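Local atomic coordinates of calcium-regulated actin-bundling protein (Dictyostelium discoideum, PDB entry 4X3N), a protein that binds actin filaments and calcium, bundles the filaments, and may contribute to the structure and reorganization of filopodia and pseudopodia during cell movement. Residues E32-V37 / D144-G149; V47-A52 / Y156-Y161; Q126-T131 / K136-E141. All coordinates share one frame; numbering follows the deposited sequence.

Contact 1: residues E32-V37 / D144-G149; sequences EFFCNV and DVNFDG. With CA (calcium ion), chain D.
Phe34 and Cys35 of helix 28-38 look onto Val145 and Asn146, the turn that opens the calcium-binding EF-hand loop. Phe34 holds CG anti to its backbone N (chi1 -172°), which carries the ring out to the CG2 methyl of Val145. The methyl approaches obliquely, and the modelled separation is too short to trust, so only the pairing is secure. The ring also packs on Leu154 and Leu158 of helix 153-160. The Asn146 amide stands nearly perpendicular to it, with the planes 83° apart. Beside it, Cys35 SG lies 3.8 Å from Asn146 CB.

Behind this front, calcium takes Asp144 OD1 at 2.3 Å and Asp148 OD1 at 2.5 Å, with Asn146, water 1, the Arg150 carbonyl and Glu155 completing the site. Water 1 also donates to Asp148 OD2 at 2.6 Å. Asp144 is gripped further: Asp148 N reaches the syn lone pair of OD1, while Gly149 N meets OD2 at 2.8 Å, 28° out of the carboxylate plane. Tyr101 OH of the second subunit also hydrogen-bonds to Asp144 OD2.

An alanine in place of Phe34 would remove the ring and would probably leave Val145, Leu154 and Leu158 facing a gap where they now share a partner. The loop thus meets the helix through Val145 and Asn146 against a ring and a thiol, without a hydrogen bond across, and Asn146 serves both helix and metal.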
loop_
_atom_site.group_PDB
_atom_site.type_symbol
_atom_site.label_atom_id
_atom_site.label_comp_id
_atom_site.label_asym_id
_atom_site.label_seq_id
_atom_site.Cartn_x
_atom_site.Cartn_y
_atom_site.Cartn_z
ATOM N N GLU A 32 -11.988 -15.350 -11.013
ATOM C CA GLU A 32 -11.396 -14.326 -11.851
ATOM C C GLU A 32 -12.478 -13.325 -12.130
ATOM O O GLU A 32 -12.239 -12.101 -12.091
ATOM C CB GLU A 32 -10.843 -14.911 -13.171
ATOM C CG GLU A 32 -10.463 -13.836 -14.200
ATOM C CD GLU A 32 -10.409 -14.364 -15.652
ATOM O OE1 GLU A 32 -10.726 -15.554 -15.889
ATOM O OE2 GLU A 32 -10.041 -13.596 -16.572
ATOM N N PHE A 33 -13.673 -13.845 -12.446
ATOM C CA PHE A 33 -14.861 -12.987 -12.632
ATOM C C PHE A 33 -15.078 -12.089 -11.425
ATOM O O PHE A 33 -15.188 -10.879 -11.515
ATOM C CB PHE A 33 -16.105 -13.842 -12.868
ATOM C CG PHE A 33 -17.360 -13.049 -12.919
ATOM C CD1 PHE A 33 -17.663 -12.276 -14.050
ATOM C CD2 PHE A 33 -18.218 -13.030 -11.871
ATOM C CE1 PHE A 33 -18.837 -11.557 -14.103
ATOM C CE2 PHE A 33 -19.369 -12.304 -11.922
ATOM C CZ PHE A 33 -19.666 -11.547 -13.013
ATOM N N PHE A 34 -15.132 -12.723 -10.261
ATOM C CA PHE A 34 -15.387 -12.029 -9.007
ATOM C C PHE A 34 -14.356 -10.944 -8.796
ATOM O O PHE A 34 -14.702 -9.824 -8.446
ATOM C CB PHE A 34 -15.278 -13.048 -7.879
ATOM C CG PHE A 34 -15.685 -12.540 -6.546
ATOM C CD1 PHE A 34 -14.816 -11.923 -5.751
ATOM C CD2 PHE A 34 -16.974 -12.781 -6.078
ATOM C CE1 PHE A 34 -15.215 -11.422 -4.507
ATOM C CE2 PHE A 34 -17.397 -12.291 -4.852
ATOM C CZ PHE A 34 -16.521 -11.637 -4.049
ATOM N N CYS A 35 -13.091 -11.276 -8.961
ATOM C CA CYS A 35 -12.038 -10.289 -8.750
ATOM C C CYS A 35 -12.184 -9.110 -9.691
ATOM O O CYS A 35 -11.942 -7.951 -9.272
ATOM C CB CYS A 35 -10.628 -10.906 -8.864
ATOM S SG CYS A 35 -10.273 -11.988 -7.448
ATOM N N ASN A 36 -12.589 -9.369 -10.935
ATOM C CA ASN A 36 -12.804 -8.260 -11.873
ATOM C C ASN A 36 -13.927 -7.354 -11.524
ATOM O O ASN A 36 -13.772 -6.145 -11.547
ATOM C CB ASN A 36 -12.966 -8.788 -13.281
ATOM C CG ASN A 36 -11.659 -9.323 -13.810
ATOM O OD1 ASN A 36 -10.602 -8.835 -13.425
ATOM N ND2 ASN A 36 -11.707 -10.305 -14.677
ATOM N N VAL A 37 -15.083 -7.922 -11.190
ATOM C CA VAL A 37 -16.196 -7.131 -10.736
ATOM C C VAL A 37 -15.761 -6.327 -9.503
ATOM O O VAL A 37 -16.104 -5.162 -9.369
ATOM C CB VAL A 37 -17.442 -8.018 -10.323
ATOM C CG1 VAL A 37 -18.570 -7.119 -9.781
ATOM C CG2 VAL A 37 -17.935 -8.834 -11.519
ATOM N N ASP A 144 -13.684 -10.970 3.334
ATOM C CA ASP A 144 -12.627 -10.970 2.292
ATOM C C ASP A 144 -12.469 -12.302 1.569
ATOM O O ASP A 144 -11.440 -13.036 1.753
ATOM C CB ASP A 144 -11.295 -10.513 2.886
ATOM C CG ASP A 144 -10.178 -10.420 1.844
ATOM O OD1 ASP A 144 -10.470 -10.260 0.650
ATOM O OD2 ASP A 144 -9.012 -10.494 2.262
ATOM N N VAL A 145 -13.407 -12.544 0.651
ATOM C CA VAL A 145 -13.523 -13.831 0.024
ATOM C C VAL A 145 -12.487 -14.135 -1.044
ATOM O O VAL A 145 -12.233 -15.278 -1.300
ATOM C CB VAL A 145 -14.942 -14.108 -0.475
ATOM C CG1 VAL A 145 -15.973 -13.861 0.665
ATOM C CG2 VAL A 145 -15.248 -13.289 -1.684
ATOM N N ASN A 146 -11.824 -13.131 -1.616
ATOM C CA ASN A 146 -10.722 -13.455 -2.500
ATOM C C ASN A 146 -9.352 -13.345 -1.846
ATOM O O ASN A 146 -8.354 -13.393 -2.538
ATOM C CB ASN A 146 -10.798 -12.629 -3.757
ATOM C CG ASN A 146 -10.907 -11.174 -3.465
ATOM O OD1 ASN A 146 -10.800 -10.761 -2.321
ATOM N ND2 ASN A 146 -11.169 -10.383 -4.495
ATOM N N PHE A 147 -9.312 -13.179 -0.524
ATOM C CA PHE A 147 -8.072 -13.173 0.257
ATOM C C PHE A 147 -7.022 -12.162 -0.164
ATOM O O PHE A 147 -5.812 -12.481 -0.196
ATOM C CB PHE A 147 -7.493 -14.587 0.321
ATOM C CG PHE A 147 -8.414 -15.570 0.988
ATOM C CD1 PHE A 147 -9.281 -16.301 0.259
ATOM C CD2 PHE A 147 -8.391 -15.740 2.345
ATOM C CE1 PHE A 147 -10.133 -17.212 0.872
ATOM C CE2 PHE A 147 -9.239 -16.637 2.971
ATOM C CZ PHE A 147 -10.115 -17.372 2.217
ATOM N N ASP A 148 -7.479 -10.931 -0.476
ATOM C CA ASP A 148 -6.545 -9.922 -0.923
ATOM C C ASP A 148 -6.263 -8.892 0.121
ATOM O O ASP A 148 -5.560 -7.955 -0.143
ATOM C CB ASP A 148 -6.949 -9.334 -2.301
ATOM C CG ASP A 148 -8.222 -8.515 -2.236
ATOM O OD1 ASP A 148 -8.799 -8.465 -1.170
ATOM O OD2 ASP A 148 -8.633 -7.928 -3.241
ATOM N N GLY A 149 -6.805 -9.075 1.326
ATOM C CA GLY A 149 -6.737 -8.097 2.405
ATOM C C GLY A 149 -7.502 -6.795 2.122
ATOM O O GLY A 149 -7.247 -5.769 2.777
HETATM CA CA CA D . -11.238 -8.794 -0.989
HETATM O O HOH W 1 -11.239 -7.651 -3.083
#

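Contact 2: residues V47-A52 / Y156-Y161; sequences VHFLNA and YLLYQY
Segments 47-52 and 156-161 come closest at Phe49 and Leu157, whose CA atoms stand 7.5 Å apart. Helix 153-160 is the exiting helix of the EF-hand, so this is helix-helix packing behind a calcium loop, with no hydrogen bond crossing between the two segments.

Phe49 alone makes the contact from segment 47-52. With CG anti to the backbone N (chi1 175°), its ring reaches across and inserts among Leu157, Leu158 and Tyr161. Leu157 CB sits over the middle of one face in a CH-pi contact, 3.9 Å from the ring centroid and only 6° off the normal. The same leucine sends CD1 along the near end of the ring, 3.9 Å from Phe49 CD2. At the edge, close to the ring plane, Leu158 CD1 lies 3.8 Å from Phe49 CE1. Leu158 itself is far from staggered about its second torsion, which may reflect strain or an imperfect fit.

All four touching residues are buried. Ala165 packs against Phe49 and Leu158, and Ile64 of helix 61-79 against Leu157 and Tyr161.

The Tyr161 ring is fixed on several sides: Gln160 CG rests over the centre of one face, Leu157 CD2 lies in plane at its edge, and OH is hydrogen-bonded to Ser125 OG. Its plane is tilted 27° from that of Phe49, yet the two rings are slid so far apart that they hardly overlap. They touch obliquely, Phe49 CZ coming 3.6 Å from Tyr161 CD2.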
loop_
_atom_site.group_PDB
_atom_site.type_symbol
_atom_site.label_atom_id
_atom_site.label_comp_id
_atom_site.label_asym_id
_atom_site.label_seq_id
_atom_site.Cartn_x
_atom_site.Cartn_y
_atom_site.Cartn_z
ATOM N N VAL A 47 -24.391 -2.312 -8.960
ATOM C CA VAL A 47 -25.261 -2.745 -9.965
ATOM C C VAL A 47 -25.117 -4.201 -10.347
ATOM O O VAL A 47 -26.148 -4.848 -10.615
ATOM C CB VAL A 47 -25.103 -1.880 -11.216
ATOM C CG1 VAL A 47 -25.696 -2.593 -12.410
ATOM C CG2 VAL A 47 -25.720 -0.501 -10.986
ATOM N N HIS A 48 -23.914 -4.766 -10.338
ATOM C CA HIS A 48 -23.780 -6.183 -10.539
ATOM C C HIS A 48 -24.565 -6.919 -9.466
ATOM O O HIS A 48 -25.296 -7.895 -9.746
ATOM C CB HIS A 48 -22.334 -6.678 -10.475
ATOM C CG HIS A 48 -21.639 -6.616 -11.772
ATOM N ND1 HIS A 48 -21.204 -5.424 -12.303
ATOM C CD2 HIS A 48 -21.340 -7.569 -12.680
ATOM C CE1 HIS A 48 -20.620 -5.643 -13.464
ATOM N NE2 HIS A 48 -20.715 -6.933 -13.733
ATOM N N PHE A 49 -24.352 -6.508 -8.240
ATOM C CA PHE A 49 -25.074 -7.168 -7.113
ATOM C C PHE A 49 -26.603 -7.088 -7.263
ATOM O O PHE A 49 -27.305 -8.108 -7.162
ATOM C CB PHE A 49 -24.631 -6.564 -5.799
ATOM C CG PHE A 49 -25.412 -7.101 -4.588
ATOM C CD1 PHE A 49 -25.170 -8.352 -4.130
ATOM C CD2 PHE A 49 -26.394 -6.364 -3.996
ATOM C CE1 PHE A 49 -25.885 -8.888 -3.064
ATOM C CE2 PHE A 49 -27.116 -6.899 -2.917
ATOM C CZ PHE A 49 -26.839 -8.158 -2.478
ATOM N N LEU A 50 -27.105 -5.863 -7.510
ATOM C CA LEU A 50 -28.509 -5.622 -7.623
ATOM C C LEU A 50 -29.124 -6.373 -8.802
ATOM O O LEU A 50 -30.151 -7.030 -8.620
ATOM C CB LEU A 50 -28.808 -4.142 -7.713
ATOM C CG LEU A 50 -28.528 -3.306 -6.500
ATOM C CD1 LEU A 50 -28.646 -1.850 -6.876
ATOM C CD2 LEU A 50 -29.463 -3.595 -5.321
ATOM N N ASN A 51 -28.520 -6.317 -9.986
ATOM C CA ASN A 51 -28.996 -7.145 -11.084
ATOM C C ASN A 51 -29.124 -8.616 -10.737
ATOM O O ASN A 51 -30.042 -9.247 -11.194
ATOM C CB ASN A 51 -28.066 -7.084 -12.285
ATOM C CG ASN A 51 -28.245 -5.800 -13.081
ATOM O OD1 ASN A 51 -29.277 -5.151 -12.999
ATOM N ND2 ASN A 51 -27.246 -5.455 -13.862
ATOM N N ALA A 52 -28.162 -9.162 -10.006
ATOM C CA ALA A 52 -28.137 -10.576 -9.738
ATOM C C ALA A 52 -29.237 -10.950 -8.709
ATOM O O ALA A 52 -29.865 -12.003 -8.785
ATOM C CB ALA A 52 -26.789 -11.004 -9.206
ATOM N N TYR A 156 -18.751 -6.459 0.890
ATOM C CA TYR A 156 -19.659 -5.942 1.925
ATOM C C TYR A 156 -21.116 -6.362 1.660
ATOM O O TYR A 156 -21.837 -6.819 2.567
ATOM C CB TYR A 156 -19.554 -4.404 2.056
ATOM C CG TYR A 156 -20.825 -3.782 2.591
ATOM C CD1 TYR A 156 -21.114 -3.816 3.957
ATOM C CD2 TYR A 156 -21.711 -3.110 1.758
ATOM C CE1 TYR A 156 -22.287 -3.220 4.464
ATOM C CE2 TYR A 156 -22.880 -2.557 2.228
ATOM C CZ TYR A 156 -23.188 -2.627 3.596
ATOM O OH TYR A 156 -24.367 -2.045 4.096
ATOM N N LEU A 157 -21.561 -6.212 0.422
ATOM C CA LEU A 157 -22.929 -6.566 0.065
ATOM C C LEU A 157 -23.298 -8.011 0.218
ATOM O O LEU A 157 -24.345 -8.348 0.769
ATOM C CB LEU A 157 -23.253 -6.135 -1.345
ATOM C CG LEU A 157 -23.293 -4.618 -1.467
ATOM C CD1 LEU A 157 -23.337 -4.202 -2.945
ATOM C CD2 LEU A 157 -24.537 -3.978 -0.806
ATOM N N LEU A 158 -22.417 -8.883 -0.229
ATOM C CA LEU A 158 -22.665 -10.281 -0.153
ATOM C C LEU A 158 -22.784 -10.770 1.276
ATOM O O LEU A 158 -23.608 -11.671 1.566
ATOM C CB LEU A 158 -21.531 -11.014 -0.818
ATOM C CG LEU A 158 -21.640 -11.460 -2.289
ATOM C CD1 LEU A 158 -22.894 -11.211 -3.059
ATOM C CD2 LEU A 158 -20.388 -11.169 -3.039
ATOM N N TYR A 159 -21.938 -10.227 2.146
ATOM C CA TYR A 159 -21.942 -10.625 3.530
ATOM C C TYR A 159 -23.120 -9.978 4.258
ATOM O O TYR A 159 -23.779 -10.648 5.022
ATOM C CB TYR A 159 -20.607 -10.379 4.241
ATOM C CG TYR A 159 -20.587 -11.006 5.632
ATOM C CD1 TYR A 159 -20.551 -12.395 5.786
ATOM C CD2 TYR A 159 -20.667 -10.215 6.772
ATOM C CE1 TYR A 159 -20.578 -12.970 7.043
ATOM C CE2 TYR A 159 -20.719 -10.775 8.024
ATOM C CZ TYR A 159 -20.671 -12.141 8.146
ATOM O OH TYR A 159 -20.680 -12.677 9.388
ATOM N N GLN A 160 -23.446 -8.732 3.950
ATOM C CA GLN A 160 -24.621 -8.098 4.573
ATOM C C GLN A 160 -25.908 -8.878 4.277
ATOM O O GLN A 160 -26.728 -9.094 5.158
ATOM C CB GLN A 160 -24.731 -6.664 4.132
ATOM C CG GLN A 160 -25.926 -5.914 4.651
ATOM C CD GLN A 160 -25.890 -5.683 6.154
ATOM O OE1 GLN A 160 -24.965 -5.106 6.657
ATOM N NE2 GLN A 160 -26.914 -6.135 6.860
ATOM N N TYR A 161 -26.040 -9.364 3.048
ATOM C CA TYR A 161 -27.284 -9.992 2.577
ATOM C C TYR A 161 -27.067 -11.455 2.489
ATOM O O TYR A 161 -27.652 -12.136 1.656
ATOM C CB TYR A 161 -27.661 -9.345 1.242
ATOM C CG TYR A 161 -27.935 -7.919 1.423
ATOM C CD1 TYR A 161 -29.062 -7.482 2.122
ATOM C CD2 TYR A 161 -27.070 -6.951 0.932
ATOM C CE1 TYR A 161 -29.324 -6.134 2.303
ATOM C CE2 TYR A 161 -27.341 -5.597 1.116
ATOM C CZ TYR A 161 -28.444 -5.192 1.801
ATOM O OH TYR A 161 -28.623 -3.841 1.996
#

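Contact 3: residues Q126-T131 / K136-E141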
loop_
_atom_site.group_PDB
_atom_site.type_symbol
_atom_site.label_atom_id
_atom_site.label_comp_id
_atom_site.label_asym_id
_atom_site.label_seq_id
_atom_site.Cartn_x
_atom_site.Cartn_y
_atom_site.Cartn_z
ATOM N N GLN A 126 -29.344 -3.737 8.185
ATOM C CA GLN A 126 -28.699 -3.065 9.287
ATOM C C GLN A 126 -27.366 -3.724 9.546
ATOM O O GLN A 126 -27.306 -4.935 9.603
ATOM C CB GLN A 126 -29.531 -3.151 10.594
ATOM C CG GLN A 126 -30.796 -2.279 10.550
ATOM C CD GLN A 126 -30.563 -0.932 9.921
ATOM O OE1 GLN A 126 -29.982 -0.021 10.539
ATOM N NE2 GLN A 126 -31.079 -0.762 8.700
ATOM N N PRO A 127 -26.315 -2.931 9.757
ATOM C CA PRO A 127 -25.003 -3.502 10.123
ATOM C C PRO A 127 -25.008 -3.970 11.576
ATOM O O PRO A 127 -25.989 -3.771 12.264
ATOM C CB PRO A 127 -24.057 -2.350 9.971
ATOM C CG PRO A 127 -24.919 -1.131 10.158
ATOM C CD PRO A 127 -26.296 -1.458 9.700
ATOM N N GLN A 128 -23.915 -4.568 12.006
ATOM C CA GLN A 128 -23.765 -5.045 13.377
ATOM C C GLN A 128 -22.558 -4.382 13.990
ATOM O O GLN A 128 -21.477 -4.305 13.394
ATOM C CB GLN A 128 -23.633 -6.568 13.381
ATOM C CG GLN A 128 -23.117 -7.179 14.686
ATOM C CD GLN A 128 -22.793 -8.670 14.536
ATOM O OE1 GLN A 128 -22.214 -9.125 13.521
ATOM N NE2 GLN A 128 -23.169 -9.449 15.543
ATOM N N MET A 129 -22.727 -3.908 15.207
ATOM C CA MET A 129 -21.636 -3.222 15.881
ATOM C C MET A 129 -20.672 -4.312 16.335
ATOM O O MET A 129 -21.096 -5.376 16.762
ATOM C CB MET A 129 -22.145 -2.408 17.087
ATOM C CG MET A 129 -21.117 -1.443 17.644
ATOM S SD MET A 129 -20.961 0.059 16.639
ATOM C CE MET A 129 -19.340 -0.045 15.830
ATOM N N LEU A 130 -19.383 -4.051 16.235
ATOM C CA LEU A 130 -18.403 -4.998 16.699
ATOM C C LEU A 130 -17.197 -4.271 17.188
ATOM O O LEU A 130 -16.853 -3.206 16.640
ATOM C CB LEU A 130 -17.953 -5.873 15.541
ATOM C CG LEU A 130 -18.899 -6.827 14.878
ATOM C CD1 LEU A 130 -18.126 -7.439 13.732
ATOM C CD2 LEU A 130 -19.354 -7.895 15.874
ATOM N N THR A 131 -16.495 -4.852 18.163
ATOM C CA THR A 131 -15.184 -4.280 18.518
ATOM C C THR A 131 -14.222 -4.367 17.324
ATOM O O THR A 131 -14.419 -5.148 16.389
ATOM C CB THR A 131 -14.499 -5.020 19.653
ATOM O OG1 THR A 131 -14.160 -6.319 19.198
ATOM C CG2 THR A 131 -15.417 -5.170 20.846
ATOM N N LYS A 136 -12.104 -7.137 12.524
ATOM C CA LYS A 136 -11.041 -7.585 11.595
ATOM C C LYS A 136 -11.061 -9.063 11.405
ATOM O O LYS A 136 -10.842 -9.571 10.335
ATOM C CB LYS A 136 -9.647 -7.127 12.054
ATOM C CG LYS A 136 -9.424 -5.671 11.751
ATOM C CD LYS A 136 -7.965 -5.394 11.666
ATOM C CE LYS A 136 -7.750 -3.983 11.191
ATOM N NZ LYS A 136 -6.306 -3.749 11.178
ATOM N N GLN A 137 -11.410 -9.762 12.457
ATOM C CA GLN A 137 -11.623 -11.202 12.402
ATOM C C GLN A 137 -12.798 -11.590 11.484
ATOM O O GLN A 137 -12.719 -12.586 10.741
ATOM C CB GLN A 137 -11.910 -11.691 13.811
ATOM C CG GLN A 137 -12.006 -13.210 13.985
ATOM C CD GLN A 137 -12.439 -13.575 15.430
ATOM O OE1 GLN A 137 -12.251 -12.807 16.395
ATOM N NE2 GLN A 137 -13.025 -14.749 15.572
ATOM N N GLU A 138 -13.856 -10.789 11.472
ATOM C CA GLU A 138 -14.936 -11.087 10.510
ATOM C C GLU A 138 -14.482 -10.772 9.068
ATOM O O GLU A 138 -14.846 -11.444 8.166
ATOM C CB GLU A 138 -16.170 -10.284 10.819
ATOM C CG GLU A 138 -17.382 -10.640 9.966
ATOM C CD GLU A 138 -18.660 -10.130 10.606
ATOM O OE1 GLU A 138 -19.323 -10.954 11.266
ATOM O OE2 GLU A 138 -18.960 -8.920 10.490
ATOM N N LEU A 139 -13.722 -9.718 8.883
ATOM C CA LEU A 139 -13.261 -9.374 7.513
ATOM C C LEU A 139 -12.475 -10.531 6.937
ATOM O O LEU A 139 -12.678 -10.955 5.824
ATOM C CB LEU A 139 -12.368 -8.103 7.536
ATOM C CG LEU A 139 -13.029 -6.813 8.022
ATOM C CD1 LEU A 139 -12.115 -5.633 7.778
ATOM C CD2 LEU A 139 -14.369 -6.557 7.367
ATOM N N ARG A 140 -11.546 -11.011 7.747
ATOM C CA ARG A 140 -10.624 -12.072 7.457
ATOM C C ARG A 140 -11.275 -13.444 7.307
ATOM O O ARG A 140 -10.920 -14.188 6.414
ATOM C CB ARG A 140 -9.652 -12.121 8.652
ATOM C CG ARG A 140 -8.444 -12.940 8.509
ATOM C CD ARG A 140 -7.603 -12.705 9.748
ATOM N NE ARG A 140 -6.917 -11.414 9.659
ATOM C CZ ARG A 140 -6.890 -10.509 10.627
ATOM N NH1 ARG A 140 -7.500 -10.743 11.802
ATOM N NH2 ARG A 140 -6.192 -9.388 10.422
ATOM N N GLU A 141 -12.243 -13.758 8.171
ATOM C CA GLU A 141 -12.932 -15.040 8.117
ATOM C C GLU A 141 -14.058 -15.091 7.097
ATOM O O GLU A 141 -14.288 -16.110 6.495
ATOM C CB GLU A 141 -13.538 -15.352 9.491
ATOM C CG GLU A 141 -12.475 -15.884 10.438
ATOM C CD GLU A 141 -12.999 -16.211 11.828
ATOM O OE1 GLU A 141 -12.187 -16.228 12.768
ATOM O OE2 GLU A 141 -14.212 -16.410 11.960
HETATM O O HOH W 2 -21.318 -8.199 11.223
#
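Gln128 and Glu138 are joined through a water rather than directly. Water 2 donates one hydrogen to Gln128 OE1 and the other to Glu138 OE2, each at 2.6 Å. Both side chains reach out extended beyond CG, and Glu138 sets off with CG anti to the backbone N (chi1 -174°), which, with the extended chain, brings the carboxylate to the water. The amide and carboxylate planes differ by 31°, and the nearest direct approach of the two side chains is 4.1 Å, between Gln128 OE1 and Glu138 OE1. Glu138 OE1 is held elsewhere, by Tyr159 OH.

Van der Waals contact is slight. Leu130 CD1 rests 3.7 Å from Glu138 OE2, the two side chains crossing at about a right angle and the methyl bordering the oxygen that also takes the water.

In the fold, the contact joins the loop before the entering helix of the EF-hand to the body of that helix: the extended loop 126-131 runs into helix 132-143, and Thr131 is its N-cap, with OG1 accepting from Lys134 N. From Thr131 the chain turns, and the helix brings Glu138 back to face Gln128 and Leu130.

Hydrogen bonds and charges along the helix do not cross the contact. Gln137 NE2 donates to Glu141 OE1 at 3.3 Å, one helical turn on, arriving from above the carboxylate plane and 37° out of it. Lys136 NZ forms a salt bridge with Asp97, whereas Arg140 NH2 pairs with Asp97 of the second subunit.

How the contacts relate
Contacts 1 and 2 interlock along the chain: helices 28-38 and 42-57 come one after the other, and each meets a later part of the EF-hand, first the loop 144-149 and then the exiting helix 153-160. Their centres are 14 Å apart and they share packing, Phe34 CE2 lying 3.7 Å from Leu158 CD2. Contact 3 comes between, on the entering helix 132-143 and the loop before it, about 18 Å from the centre of contact 1 and 17 Å from that of contact 2. Its helix passes directly into the calcium loop. Thus the helices before the EF-hand pack on its loop and exiting helix, and the entering helix on its own preceding loop.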